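Local coordinates for cellulosomal scaffoldin adaptor protein B (Acetivibrio cellulolyticus, PDB 3FNK) that serves as a cellulosomal adaptor scaffoldin, the present chain being its second type II cohesin, a dockerin-binding module of beta-barrel form, at residues Lys28-Ile33 with Leu120-Phe125; Val44-Asp49 with Thr133-Glu138. All blocks are in the same frame, centred on the assembly; numbering follows the deposited sequence.

Interaction 1: Lys28-Ile33 with Leu120-Phe125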
ATOM      1  N   LYS A  28      -9.410   2.261   7.832  1.00 42.08           N
ATOM      2  CA  LYS A  28      -8.820   1.593   6.686  1.00 41.00           C
ATOM      3  C   LYS A  28      -7.958   2.489   5.790  1.00 39.89           C
ATOM      4  O   LYS A  28      -8.400   3.548   5.311  1.00 39.73           O
ATOM      5  CB  LYS A  28      -9.803   0.742   5.892  1.00 41.27           C
ATOM      6  CG  LYS A  28     -10.952   1.417   5.268  1.00 42.85           C
ATOM      7  CD  LYS A  28     -12.148   0.429   5.262  1.00 44.02           C
ATOM      8  CE  LYS A  28     -12.485   0.040   6.691  1.00 47.63           C
ATOM      9  NZ  LYS A  28     -13.454  -1.106   6.837  1.00 51.31           N
ATOM     10  N   ALA A  29      -6.708   2.052   5.631  1.00 37.33           N
ATOM     11  CA  ALA A  29      -5.708   2.719   4.816  1.00 35.36           C
ATOM     12  C   ALA A  29      -5.609   1.961   3.505  1.00 34.50           C
ATOM     13  O   ALA A  29      -5.410   0.739   3.511  1.00 33.07           O
ATOM     14  CB  ALA A  29      -4.382   2.727   5.534  1.00 35.03           C
ATOM     15  N   THR A  30      -5.807   2.682   2.401  1.00 33.29           N
ATOM     16  CA  THR A  30      -5.832   2.119   1.043  1.00 32.45           C
ATOM     17  C   THR A  30      -4.622   2.634   0.244  1.00 31.86           C
ATOM     18  O   THR A  30      -4.423   3.853   0.122  1.00 31.76           O
ATOM     19  CB  THR A  30      -7.104   2.491   0.299  1.00 32.36           C
ATOM     20  OG1 THR A  30      -8.239   2.002   1.020  1.00 33.86           O
ATOM     21  CG2 THR A  30      -7.110   1.910  -1.093  1.00 30.60           C
ATOM     22  N   VAL A  31      -3.808   1.699  -0.264  1.00 30.33           N
ATOM     23  CA  VAL A  31      -2.657   2.020  -1.109  1.00 28.19           C
ATOM     24  C   VAL A  31      -3.264   2.057  -2.502  1.00 27.55           C
ATOM     25  O   VAL A  31      -4.010   1.161  -2.869  1.00 27.31           O
ATOM     26  CB  VAL A  31      -1.520   0.943  -1.011  1.00 28.41           C
ATOM     27  CG1 VAL A  31      -0.385   1.221  -2.023  1.00 27.76           C
ATOM     28  CG2 VAL A  31      -0.956   0.866   0.398  1.00 25.57           C
ATOM     29  N   LYS A  32      -2.952   3.101  -3.274  1.00 26.08           N
ATOM     30  CA  LYS A  32      -3.569   3.309  -4.570  1.00 24.66           C
ATOM     31  C   LYS A  32      -2.647   4.127  -5.489  1.00 23.45           C
ATOM     32  O   LYS A  32      -1.775   4.876  -5.022  1.00 23.71           O
ATOM     33  CB  LYS A  32      -4.906   4.032  -4.381  1.00 24.88           C
ATOM     34  CG  LYS A  32      -4.762   5.391  -3.652  1.00 26.53           C
ATOM     35  CD  LYS A  32      -6.169   5.887  -3.287  1.00 28.23           C
ATOM     36  CE  LYS A  32      -6.151   7.176  -2.499  1.00 28.74           C
ATOM     37  NZ  LYS A  32      -7.604   7.584  -2.345  1.00 31.89           N
ATOM     38  N   ILE A  33      -2.842   3.987  -6.789  1.00 22.66           N
ATOM     39  CA  ILE A  33      -1.922   4.579  -7.730  1.00 22.61           C
ATOM     40  C   ILE A  33      -2.686   5.351  -8.780  1.00 23.48           C
ATOM     41  O   ILE A  33      -3.879   5.142  -8.991  1.00 21.84           O
ATOM     42  CB  ILE A  33      -1.033   3.548  -8.452  1.00 22.91           C
ATOM     43  CG1 ILE A  33      -1.875   2.401  -9.058  1.00 22.76           C
ATOM     44  CG2 ILE A  33       0.012   3.006  -7.520  1.00 23.12           C
ATOM     45  CD1 ILE A  33      -1.122   1.584 -10.220  1.00 19.97           C
ATOM     46  N   LEU A 120      -4.697  -0.759  -4.736  1.00 25.65           N
ATOM     47  CA  LEU A 120      -3.765  -1.883  -4.721  1.00 25.84           C
ATOM     48  C   LEU A 120      -3.931  -2.805  -3.531  1.00 26.38           C
ATOM     49  O   LEU A 120      -3.674  -3.998  -3.631  1.00 25.94           O
ATOM     50  CB  LEU A 120      -2.303  -1.372  -4.729  1.00 25.10           C
ATOM     51  CG  LEU A 120      -1.830  -0.528  -5.924  1.00 22.63           C
ATOM     52  CD1 LEU A 120      -0.334  -0.382  -5.834  1.00 21.42           C
ATOM     53  CD2 LEU A 120      -2.218  -1.163  -7.254  1.00 24.00           C
ATOM     54  N   ALA A 121      -4.336  -2.236  -2.398  1.00 27.53           N
ATOM     55  CA  ALA A 121      -4.223  -2.915  -1.132  1.00 28.25           C
ATOM     56  C   ALA A 121      -4.874  -2.104  -0.024  1.00 30.05           C
ATOM     57  O   ALA A 121      -4.747  -0.840   0.040  1.00 30.17           O
ATOM     58  CB  ALA A 121      -2.760  -3.148  -0.806  1.00 27.32           C
ATOM     59  N   VAL A 122      -5.554  -2.833   0.857  1.00 30.34           N
ATOM     60  CA  VAL A 122      -6.190  -2.244   2.022  1.00 30.40           C
ATOM     61  C   VAL A 122      -5.677  -2.926   3.286  1.00 31.64           C
ATOM     62  O   VAL A 122      -5.655  -4.159   3.405  1.00 31.43           O
ATOM     63  CB  VAL A 122      -7.718  -2.345   1.972  1.00 30.61           C
ATOM     64  CG1 VAL A 122      -8.342  -1.483   3.081  1.00 30.10           C
ATOM     65  CG2 VAL A 122      -8.255  -1.940   0.625  1.00 29.59           C
ATOM     66  N   VAL A 123      -5.227  -2.095   4.212  1.00 31.82           N
ATOM     67  CA  VAL A 123      -4.789  -2.517   5.500  1.00 33.21           C
ATOM     68  C   VAL A 123      -5.653  -1.778   6.535  1.00 34.21           C
ATOM     69  O   VAL A 123      -6.170  -0.695   6.248  1.00 34.83           O
ATOM     70  CB  VAL A 123      -3.320  -2.161   5.635  1.00 33.00           C
ATOM     71  CG1 VAL A 123      -2.811  -2.438   7.011  1.00 36.09           C
ATOM     72  CG2 VAL A 123      -2.509  -2.955   4.591  1.00 34.47           C
ATOM     73  N   GLY A 124      -5.808  -2.363   7.726  1.00 34.48           N
ATOM     74  CA  GLY A 124      -6.563  -1.758   8.828  1.00 35.74           C
ATOM     75  C   GLY A 124      -5.606  -1.240   9.880  1.00 37.26           C
ATOM     76  O   GLY A 124      -4.525  -1.813  10.097  1.00 36.82           O
ATOM     77  N   PHE A 125      -5.970  -0.127  10.514  1.00 38.68           N
ATOM     78  CA  PHE A 125      -5.190   0.374  11.640  1.00 40.33           C
ATOM     79  C   PHE A 125      -6.158   0.655  12.797  1.00 42.06           C
ATOM     80  O   PHE A 125      -6.997   1.570  12.708  1.00 42.15           O
ATOM     81  CB  PHE A 125      -4.409   1.633  11.254  1.00 39.50           C
ATOM     82  CG  PHE A 125      -3.162   1.364  10.436  1.00 38.04           C
ATOM     83  CD1 PHE A 125      -3.094   1.754   9.104  1.00 37.24           C
ATOM     84  CD2 PHE A 125      -2.056   0.731  11.005  1.00 36.37           C
ATOM     85  CE1 PHE A 125      -1.931   1.513   8.352  1.00 37.99           C
ATOM     86  CE2 PHE A 125      -0.911   0.457  10.262  1.00 36.98           C
ATOM     87  CZ  PHE A 125      -0.837   0.859   8.936  1.00 35.25           C
TER

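Interaction 2: Val44-Asp49 with Thr133-Glu138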
ATOM      1  N   VAL A  44       5.702  -2.346  -1.265  1.00 22.42           N
ATOM      2  CA  VAL A  44       5.760  -1.135  -0.416  1.00 23.22           C
ATOM      3  C   VAL A  44       6.115  -1.447   1.009  1.00 24.43           C
ATOM      4  O   VAL A  44       5.694  -2.456   1.538  1.00 25.06           O
ATOM      5  CB  VAL A  44       4.418  -0.349  -0.407  1.00 22.09           C
ATOM      6  CG1 VAL A  44       4.117   0.190  -1.785  1.00 22.30           C
ATOM      7  CG2 VAL A  44       3.266  -1.208   0.104  1.00 21.93           C
ATOM      8  N   ASN A  45       6.859  -0.543   1.632  1.00 25.56           N
ATOM      9  CA  ASN A  45       7.295  -0.683   3.015  1.00 27.56           C
ATOM     10  C   ASN A  45       6.633   0.465   3.811  1.00 28.89           C
ATOM     11  O   ASN A  45       6.764   1.649   3.450  1.00 29.16           O
ATOM     12  CB  ASN A  45       8.813  -0.592   3.065  1.00 26.44           C
ATOM     13  CG  ASN A  45       9.383  -1.095   4.366  1.00 29.73           C
ATOM     14  OD1 ASN A  45       9.285  -2.285   4.685  1.00 30.00           O
ATOM     15  ND2 ASN A  45      10.006  -0.191   5.132  1.00 28.30           N
ATOM     16  N   ILE A  46       5.885   0.104   4.842  1.00 29.68           N
ATOM     17  CA  ILE A  46       5.026   1.020   5.561  1.00 31.81           C
ATOM     18  C   ILE A  46       5.496   1.087   7.016  1.00 34.01           C
ATOM     19  O   ILE A  46       5.785   0.037   7.642  1.00 34.21           O
ATOM     20  CB  ILE A  46       3.556   0.572   5.434  1.00 31.93           C
ATOM     21  CG1 ILE A  46       3.111   0.673   3.987  1.00 31.49           C
ATOM     22  CG2 ILE A  46       2.630   1.409   6.313  1.00 32.88           C
ATOM     23  CD1 ILE A  46       1.750   0.118   3.740  1.00 31.44           C
ATOM     24  N   LYS A  47       5.613   2.311   7.540  1.00 34.63           N
ATOM     25  CA  LYS A  47       6.051   2.531   8.912  1.00 35.89           C
ATOM     26  C   LYS A  47       4.916   3.141   9.712  1.00 36.90           C
ATOM     27  O   LYS A  47       4.254   4.074   9.251  1.00 35.78           O
ATOM     28  CB  LYS A  47       7.283   3.430   8.923  1.00 36.59           C
ATOM     29  CG  LYS A  47       7.949   3.573  10.300  1.00 38.75           C
ATOM     30  CD  LYS A  47       8.873   2.415  10.647  1.00 39.67           C
ATOM     31  CE  LYS A  47       9.207   2.400  12.155  1.00 40.55           C
ATOM     32  NZ  LYS A  47       7.977   2.399  13.015  1.00 41.06           N
ATOM     33  N   TYR A  48       4.648   2.578  10.888  1.00 37.98           N
ATOM     34  CA  TYR A  48       3.617   3.128  11.781  1.00 39.57           C
ATOM     35  C   TYR A  48       4.047   2.978  13.232  1.00 40.44           C
ATOM     36  O   TYR A  48       5.057   2.297  13.526  1.00 40.52           O
ATOM     37  CB  TYR A  48       2.276   2.446  11.556  1.00 39.71           C
ATOM     38  CG  TYR A  48       2.294   0.950  11.894  1.00 42.14           C
ATOM     39  CD1 TYR A  48       1.697   0.462  13.084  1.00 42.10           C
ATOM     40  CD2 TYR A  48       2.917   0.025  11.041  1.00 40.29           C
ATOM     41  CE1 TYR A  48       1.722  -0.914  13.401  1.00 40.27           C
ATOM     42  CE2 TYR A  48       2.945  -1.339  11.349  1.00 39.87           C
ATOM     43  CZ  TYR A  48       2.343  -1.808  12.520  1.00 40.19           C
ATOM     44  OH  TYR A  48       2.385  -3.162  12.801  1.00 34.72           O
ATOM     45  N   ASP A  49       3.307   3.634  14.128  1.00 41.07           N
ATOM     46  CA  ASP A  49       3.634   3.616  15.554  1.00 41.91           C
ATOM     47  C   ASP A  49       2.839   2.496  16.210  1.00 41.58           C
ATOM     48  O   ASP A  49       1.633   2.656  16.451  1.00 41.38           O
ATOM     49  CB  ASP A  49       3.321   4.961  16.238  1.00 42.52           C
ATOM     50  CG  ASP A  49       3.972   5.086  17.639  1.00 43.71           C
ATOM     51  OD1 ASP A  49       4.335   4.059  18.285  1.00 43.08           O
ATOM     52  OD2 ASP A  49       4.127   6.243  18.088  1.00 44.64           O
ATOM     53  N   THR A 133      -0.627  10.909  15.335  1.00 48.76           N
ATOM     54  CA  THR A 133       0.162   9.836  14.736  1.00 47.33           C
ATOM     55  C   THR A 133       0.168   9.839  13.211  1.00 46.98           C
ATOM     56  O   THR A 133      -0.848  10.120  12.565  1.00 46.56           O
ATOM     57  CB  THR A 133      -0.266   8.434  15.320  1.00 47.08           C
ATOM     58  OG1 THR A 133       0.803   7.492  15.186  1.00 45.56           O
ATOM     59  CG2 THR A 133      -1.541   7.908  14.695  1.00 45.31           C
ATOM     60  N   THR A 134       1.330   9.504  12.653  1.00 46.66           N
ATOM     61  CA  THR A 134       1.489   9.403  11.194  1.00 46.58           C
ATOM     62  C   THR A 134       2.008   8.035  10.711  1.00 45.30           C
ATOM     63  O   THR A 134       2.857   7.390  11.342  1.00 45.33           O
ATOM     64  CB  THR A 134       2.404  10.499  10.670  1.00 46.83           C
ATOM     65  OG1 THR A 134       3.628  10.460  11.409  1.00 49.46           O
ATOM     66  CG2 THR A 134       1.764  11.870  10.877  1.00 46.80           C
ATOM     67  N   VAL A 135       1.475   7.618   9.573  1.00 44.08           N
ATOM     68  CA  VAL A 135       1.930   6.439   8.850  1.00 41.81           C
ATOM     69  C   VAL A 135       2.684   6.931   7.611  1.00 40.74           C
ATOM     70  O   VAL A 135       2.208   7.842   6.934  1.00 40.31           O
ATOM     71  CB  VAL A 135       0.706   5.596   8.463  1.00 41.95           C
ATOM     72  CG1 VAL A 135       1.081   4.438   7.539  1.00 40.93           C
ATOM     73  CG2 VAL A 135       0.027   5.083   9.736  1.00 40.80           C
ATOM     74  N   VAL A 136       3.857   6.353   7.332  1.00 38.60           N
ATOM     75  CA  VAL A 136       4.628   6.725   6.151  1.00 36.85           C
ATOM     76  C   VAL A 136       5.064   5.514   5.281  1.00 36.39           C
ATOM     77  O   VAL A 136       5.199   4.380   5.796  1.00 34.50           O
ATOM     78  CB  VAL A 136       5.856   7.609   6.500  1.00 36.94           C
ATOM     79  CG1 VAL A 136       5.401   8.971   7.146  1.00 36.49           C
ATOM     80  CG2 VAL A 136       6.848   6.879   7.400  1.00 36.39           C
ATOM     81  N   PHE A 137       5.232   5.772   3.975  1.00 33.87           N
ATOM     82  CA  PHE A 137       6.025   4.911   3.105  1.00 33.56           C
ATOM     83  C   PHE A 137       7.445   5.275   3.427  1.00 34.57           C
ATOM     84  O   PHE A 137       7.798   6.453   3.465  1.00 35.07           O
ATOM     85  CB  PHE A 137       5.765   5.147   1.605  1.00 31.74           C
ATOM     86  CG  PHE A 137       4.352   4.820   1.168  1.00 29.21           C
ATOM     87  CD1 PHE A 137       3.440   5.835   0.950  1.00 25.45           C
ATOM     88  CD2 PHE A 137       3.922   3.479   1.048  1.00 25.82           C
ATOM     89  CE1 PHE A 137       2.107   5.544   0.560  1.00 25.11           C
ATOM     90  CE2 PHE A 137       2.613   3.160   0.675  1.00 25.47           C
ATOM     91  CZ  PHE A 137       1.695   4.215   0.423  1.00 24.15           C
ATOM     92  N   GLU A 138       8.282   4.278   3.636  1.00 35.40           N
ATOM     93  CA  GLU A 138       9.605   4.569   4.086  1.00 36.98           C
ATOM     94  C   GLU A 138      10.572   3.511   3.612  1.00 37.10           C
ATOM     95  O   GLU A 138      10.284   2.327   3.683  1.00 36.62           O
ATOM     96  CB  GLU A 138       9.554   4.609   5.615  1.00 37.59           C
ATOM     97  CG  GLU A 138      10.866   4.612   6.275  1.00 41.08           C
ATOM     98  CD  GLU A 138      10.718   4.699   7.760  1.00 47.66           C
ATOM     99  OE1 GLU A 138      10.182   5.729   8.240  1.00 48.88           O
ATOM    100  OE2 GLU A 138      11.114   3.721   8.445  1.00 49.47           O
TER
HETATM  101  O   HOH W   1      12.011   0.895   7.475  1.00 46.91           O
HETATM  102  O   HOH W   2       2.913   8.149  17.076  1.00 42.38           O

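Interaction 1: Lys28-Ile33 with Leu120-Phe125
Leu120 sends its two methyls to segment 28-33: CD1 alone reaches both Ile33 CG2, at 3.8 Å, and Val31 CG1, and the second branch, CD2, adds Ile33 CG1. Its side chain crosses that of Ile33 at about a right angle. The strands are antiparallel, and Leu120 and Ala121 both face Val31 in a classic beta bulge. Val31 O takes a bond from Leu120 N at 2.8 Å and a weak one from Ala121 N at 3.4 Å, while Val31 N gives its hydrogen to Ala121 O. Beyond the bulge, Ala29 and Val123 exchange two backbone bonds. On the buried face carrying Ala29, Val31, Ala121 and Val123, the small Ala29 lets the Phe125 ring come close in its own plane, CD1 standing 3.9 Å from Ala29 CB, and Val123 CG1 lies above one ring face, offset toward the rim. The other face, with Lys28, Thr30 and Val122, is partly exposed, with fewer side-chain contacts. Thr30 OG1, beside its own backbone N (chi1 -59°), is 4.0 Å from Val122 CG2, and Lys28 touches Val122 CG1 chiefly through CB before its amine leaves to bond Pro58 O. Strand 11-16 pairs with the other edge of strand 26-34, as Thr30 bonds Gly15; on the other edge of strand 118-127, Val122 is backbone-bonded to Thr71. From the opposing sheet, Phe39 packs on Ile33 and Leu120, and Tyr42 on Leu120 and Ala121.

Interaction 2: Val44-Asp49 with Thr133-Glu138
Lys47 lays its aliphatic chain alongside Glu138, the two pointing the same way; a bend at chi2 (82°) puts Lys47 CD beside Glu138 OE2, at 3.4 Å. The charged atoms do not meet, Lys47 NZ being 5.7 Å from Glu138 OE2. A lysine thus offers methylenes to its neighbour and its ammonium group to the carbonyl of Glu93. Asn45, whose CG is anti to the backbone N (chi1 -164°), donates from ND2 to Glu138 O at 2.9 Å, the acceptor lying in the plane of the amide, and Asn97 holds OD1. Glu138 N returns a bond to Asn45 O, and a water joins Glu138 OE2 to Asn45 ND2, the latter bond weak. Next along, Lys47 and Val136 exchange two backbone bonds. The buried face is apolar: Ile46 CG2 touches Val135 CG1 at 3.6 Å, and the Ile46 and Phe137 side chains lie side by side, pointing the same way, with Ile46 CG1 near Phe137 CD2. At the Asp49 end, a water joins Asp49 OD2 to Thr133 OG1, while Asp49 OD1 bonds Thr51. Strand 95-102 pairs with the other edge of 39-47, and Met14 of strand 11-16 packs against Ile46 and Phe137 from the facing sheet.

In the fold
Both interactions join non-consecutive strands of the cohesin domain by antiparallel pairing, one in each of its two sheets. Interaction 1 is the more central, its centre about 5 Å from the chain's centre, against about 10 Å for interaction 2, and relies on backbone bonds and apolar packing that includes Phe125. Interaction 2, nearer the surface, supplements its apolar inner face with an asparagine amide bond and bridging waters. Their centres are 12 Å apart, and the inner faces meet: Phe125 CE2 lies 3.6 Å from Tyr48 CG, the two ring planes inclined at about 55°, while Val31 approaches Phe137. Strands 26-34 and 39-47 are successive, as are 118-127 and 136-137, so each chain passage crosses between sheets.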